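Local structure of 3-dehydroquinate dehydratase (Geobacillus kaustophilus, 2YR1) at residues 1-5 against 16-20; 176-181 against 207-212. The protein probably catalyses the cis-dehydration of 3-dehydroquinate to 3-dehydroshikimate, the third step of the chorismate pathway, through a Schiff base with the substrate. All coordinates share one frame; numbering follows the deposited sequence.

Contact 1. Residues 1-5 against 16-20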
loop_
_atom_site.group_PDB
_atom_site.type_symbol
_atom_site.label_atom_id
_atom_site.label_comp_id
_atom_site.label_asym_id
_atom_site.label_seq_id
_atom_site.Cartn_x
_atom_site.Cartn_y
_atom_site.Cartn_z
ATOM N N MET A 1 18.663 3.595 -1.717
ATOM C CA MET A 1 17.305 3.446 -1.147
ATOM C C MET A 1 16.492 4.729 -1.315
ATOM O O MET A 1 15.384 4.827 -0.787
ATOM C CB MET A 1 17.372 3.089 0.334
ATOM C CG MET A 1 18.589 2.268 0.756
ATOM S SD MET A 1 18.047 1.110 2.059
ATOM C CE MET A 1 18.419 -0.472 1.273
ATOM N N ASN A 2 17.048 5.720 -2.008
ATOM C CA ASN A 2 16.308 6.959 -2.250
ATOM C C ASN A 2 15.196 6.572 -3.195
ATOM O O ASN A 2 15.316 5.567 -3.886
ATOM C CB ASN A 2 17.183 8.010 -2.941
ATOM C CG ASN A 2 17.964 8.873 -1.957
ATOM O OD1 ASN A 2 17.909 8.669 -0.742
ATOM N ND2 ASN A 2 18.691 9.845 -2.484
ATOM N N ILE A 3 14.119 7.355 -3.230
ATOM C CA ILE A 3 13.016 7.072 -4.132
ATOM C C ILE A 3 13.497 6.986 -5.591
ATOM O O ILE A 3 13.186 6.023 -6.313
ATOM C CB ILE A 3 11.902 8.168 -4.004
ATOM C CG1 ILE A 3 11.198 8.027 -2.663
ATOM C CG2 ILE A 3 10.893 8.043 -5.155
ATOM C CD1 ILE A 3 10.368 9.252 -2.235
ATOM N N SER A 4 14.246 7.996 -6.034
ATOM C CA SER A 4 14.765 8.031 -7.404
ATOM C C SER A 4 16.299 7.902 -7.419
ATOM O O SER A 4 16.963 8.238 -6.452
ATOM C CB SER A 4 14.402 9.361 -8.087
ATOM O OG SER A 4 13.025 9.654 -7.970
ATOM N N PRO A 5 16.873 7.424 -8.533
ATOM C CA PRO A 5 18.338 7.281 -8.622
ATOM C C PRO A 5 19.140 8.582 -8.466
ATOM O O PRO A 5 20.287 8.546 -8.008
ATOM C CB PRO A 5 18.546 6.622 -9.981
ATOM C CG PRO A 5 17.295 6.981 -10.751
ATOM C CD PRO A 5 16.226 6.801 -9.694
ATOM N N GLY A 16 12.586 13.058 -5.208
ATOM C CA GLY A 16 13.280 11.831 -5.560
ATOM C C GLY A 16 14.231 11.370 -4.462
ATOM O O GLY A 16 14.933 10.385 -4.626
ATOM N N GLY A 17 14.250 12.081 -3.338
ATOM C CA GLY A 17 15.136 11.700 -2.249
ATOM C C GLY A 17 14.544 10.644 -1.336
ATOM O O GLY A 17 13.974 9.645 -1.777
ATOM N N THR A 18 14.678 10.894 -0.046
ATOM C CA THR A 18 14.174 10.010 0.989
ATOM C C THR A 18 12.693 10.285 1.244
ATOM O O THR A 18 11.920 9.375 1.501
ATOM C CB THR A 18 14.908 10.261 2.312
ATOM O OG1 THR A 18 16.319 10.158 2.104
ATOM C CG2 THR A 18 14.470 9.236 3.355
ATOM N N GLU A 19 12.319 11.557 1.176
ATOM C CA GLU A 19 10.951 11.977 1.445
ATOM C C GLU A 19 10.033 12.070 0.237
ATOM O O GLU A 19 10.376 12.675 -0.784
ATOM C CB GLU A 19 10.949 13.348 2.122
ATOM C CG GLU A 19 11.903 13.479 3.267
ATOM C CD GLU A 19 11.719 12.384 4.275
ATOM O OE1 GLU A 19 10.608 12.288 4.851
ATOM O OE2 GLU A 19 12.685 11.618 4.484
ATOM N N PRO A 20 8.849 11.460 0.329
ATOM C CA PRO A 20 8.011 11.613 -0.859
ATOM C C PRO A 20 7.468 13.064 -0.868
ATOM O O PRO A 20 7.301 13.673 0.185
ATOM C CB PRO A 20 6.920 10.537 -0.679
ATOM C CG PRO A 20 7.030 10.060 0.744
ATOM C CD PRO A 20 8.468 10.290 1.143
#

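Contact 2. Residues 176-181 against 207-212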
loop_
_atom_site.group_PDB
_atom_site.type_symbol
_atom_site.label_atom_id
_atom_site.label_comp_id
_atom_site.label_asym_id
_atom_site.label_seq_id
_atom_site.Cartn_x
_atom_site.Cartn_y
_atom_site.Cartn_z
ATOM N N ALA A 176 -0.396 8.332 -15.402
ATOM C CA ALA A 176 -1.523 8.045 -14.511
ATOM C C ALA A 176 -2.496 7.095 -15.231
ATOM O O ALA A 176 -2.681 7.190 -16.445
ATOM C CB ALA A 176 -2.229 9.355 -14.088
ATOM N N VAL A 177 -3.098 6.166 -14.499
ATOM C CA VAL A 177 -4.034 5.237 -15.095
ATOM C C VAL A 177 -5.309 5.114 -14.271
ATOM O O VAL A 177 -5.345 5.510 -13.101
ATOM C CB VAL A 177 -3.426 3.812 -15.266
ATOM C CG1 VAL A 177 -2.227 3.854 -16.216
ATOM C CG2 VAL A 177 -3.006 3.240 -13.892
ATOM N N MET A 178 -6.357 4.583 -14.900
ATOM C CA MET A 178 -7.644 4.371 -14.220
ATOM C C MET A 178 -7.792 2.874 -14.091
ATOM O O MET A 178 -8.025 2.167 -15.088
ATOM C CB MET A 178 -8.811 4.914 -15.030
ATOM C CG MET A 178 -10.136 4.794 -14.287
ATOM S SD MET A 178 -10.153 5.929 -12.925
ATOM C CE MET A 178 -11.279 7.206 -13.575
ATOM N N PRO A 179 -7.627 2.350 -12.867
ATOM C CA PRO A 179 -7.742 0.902 -12.660
ATOM C C PRO A 179 -9.202 0.460 -12.678
ATOM O O PRO A 179 -10.075 1.198 -12.270
ATOM C CB PRO A 179 -7.095 0.709 -11.290
ATOM C CG PRO A 179 -7.523 1.920 -10.565
ATOM C CD PRO A 179 -7.330 3.038 -11.597
ATOM N N LYS A 180 -9.450 -0.756 -13.126
ATOM C CA LYS A 180 -10.812 -1.268 -13.170
ATOM C C LYS A 180 -10.850 -2.495 -12.279
ATOM O O LYS A 180 -11.890 -3.140 -12.114
ATOM C CB LYS A 180 -11.192 -1.627 -14.608
ATOM C CG LYS A 180 -11.192 -0.445 -15.566
ATOM C CD LYS A 180 -12.106 0.663 -15.081
ATOM C CE LYS A 180 -12.122 1.850 -16.032
ATOM N NZ LYS A 180 -12.735 1.496 -17.336
ATOM N N SER A 181 -9.707 -2.790 -11.673
ATOM C CA SER A 181 -9.567 -3.946 -10.798
ATOM C C SER A 181 -8.287 -3.836 -9.964
ATOM O O SER A 181 -7.401 -3.051 -10.281
ATOM C CB SER A 181 -9.458 -5.211 -11.638
ATOM O OG SER A 181 -8.161 -5.263 -12.206
ATOM N N ALA A 207 -2.609 5.458 -9.828
ATOM C CA ALA A 207 -3.801 4.783 -10.335
ATOM C C ALA A 207 -4.820 5.711 -9.664
ATOM O O ALA A 207 -4.724 5.984 -8.457
ATOM C CB ALA A 207 -3.924 3.361 -9.777
ATOM N N MET A 208 -5.760 6.228 -10.444
ATOM C CA MET A 208 -6.766 7.154 -9.928
ATOM C C MET A 208 -7.924 6.393 -9.311
ATOM O O MET A 208 -7.891 5.172 -9.265
ATOM C CB MET A 208 -7.253 8.027 -11.078
ATOM C CG MET A 208 -6.106 8.778 -11.752
ATOM S SD MET A 208 -6.654 9.774 -13.137
ATOM C CE MET A 208 -6.689 8.500 -14.443
ATOM N N GLY A 209 -8.945 7.117 -8.841
ATOM C CA GLY A 209 -10.101 6.469 -8.242
ATOM C C GLY A 209 -9.873 5.841 -6.870
ATOM O O GLY A 209 -8.754 5.860 -6.331
ATOM N N GLY A 210 -10.935 5.252 -6.313
ATOM C CA GLY A 210 -10.850 4.652 -4.988
ATOM C C GLY A 210 -9.893 3.478 -5.000
ATOM O O GLY A 210 -9.102 3.273 -4.079
ATOM N N LEU A 211 -9.983 2.709 -6.072
ATOM C CA LEU A 211 -9.147 1.540 -6.272
ATOM C C LEU A 211 -7.679 1.922 -6.212
ATOM O O LEU A 211 -6.862 1.171 -5.692
ATOM C CB LEU A 211 -9.461 0.937 -7.634
ATOM C CG LEU A 211 -9.775 -0.548 -7.749
ATOM C CD1 LEU A 211 -10.417 -1.073 -6.476
ATOM C CD2 LEU A 211 -10.680 -0.732 -8.954
ATOM N N GLY A 212 -7.350 3.092 -6.746
ATOM C CA GLY A 212 -5.971 3.537 -6.760
ATOM C C GLY A 212 -5.462 4.307 -5.552
ATOM O O GLY A 212 -4.315 4.762 -5.545
#

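Contact 1. Residues 1-5 against 16-20
Ile-3 reaches across the loop 16-20 with its longer branch, and its backbone is tied to the same loop. The amide N of Ile-3 donates to Gly-17 O over 2.7 Å in a nearly straight bond (172° at the hydrogen). One residue on, Ser-4 N donates to Gly-16 O at 2.9 Å, so two consecutive amides of the N-terminal segment take the two carbonyls of the glycine pair in reverse order, the chain stepping forward on one side and back on the other.

Chi1 of Ile-3 (-70°) sets CG1 beside its own backbone N, which carries that branch past the oxygen of the bonded carbonyl, with CG1 3.3 Å from Gly-17 O. CD1 then runs on to Pro-20, 3.6 Å from its CA, and also meets CB and CD of the ring.

The segments flank the small hairpin of strands 8-10 and 13-15, which comes ahead of strand 21-26 of the TIM barrel; this contact closes its base and joins residues 2-4 to the loop leading into strand 21-26. Arg-196, from helix 182-198, bonds Ile-3 O through NE, and Trp-220 lies against Pro-20.

At Gly-16 the backbone is reached from the side by Ser-4. With positive phi (105°) and no side chain, Gly-16 lets Ser-4 OG come within 3.3 Å of its CA. Asn-2 sets its amide group alongside Gly-17, CG 3.9 Å from the carbonyl C, while its OD1 approaches Thr-18 OG1 no closer than 3.6 Å.

Contact 2. Residues 176-181 against 207-212
Met-208 lays its side chain along the carbonyl of Val-177, CG 3.6 Å and CE 3.5 Å from Val-177 O. The chain is extended at chi2 and folds at chi3 (-83°), which brings CE back over the peptide. That carbonyl also accepts the amide N of Met-208 at 2.8 Å, and the CA of Ala-207 gives it a further CH contact. This is the parallel pairing of Val-177 with Ala-207, at the C-terminal ends of neighbouring strands 172-177 and 203-207 of the TIM barrel.

Met-178 crosses Met-208 at about a right angle, its SD 4.0 Å from Met-208 CB. Beyond it the Pro-179 ring wedges between Ala-207 CB and Leu-211 CB, with CG 3.6 Å from the latter, and its CD sits 3.2 Å from Met-208 O. Leu-211 continues to the start of helix 182-198: CD2 lies 3.5 Å from Ser-181 N, while Ser-181 OG caps Asp-184 N.

Ala-176 touches His-147, the predicted proton donor/acceptor, and Met-208 touches Arg-216, a predicted substrate-binding residue. Close to these residues, Val-177 O is gripped by one N-H and one CH and covered by the Met-208 side chain, so the polar link between the segments lies within largely apolar packing.

Overall arrangement
Contact 1 rests on two backbone hydrogen bonds between its segments, contact 2 on one with extensive apolar packing, and they serve different parts of the fold. Contact 1 joins non-strand segments around the hairpin that precedes the barrel, with closely approached glycines; its middle is buried while Asn-2 and Thr-18 are exposed. Contact 2 is partly buried at the ends of two adjacent barrel strands and borders predicted active-site residues. The centres of contacts 1 and 2 lie about 23 Å apart, and the two do not touch. Helix 182-198 relates them: Arg-196 bonds contact 1, while Leu-188 and Val-185 pack on contact 2. Only contact 2 meets the second subunit, through Leu-211 on its Arg-257.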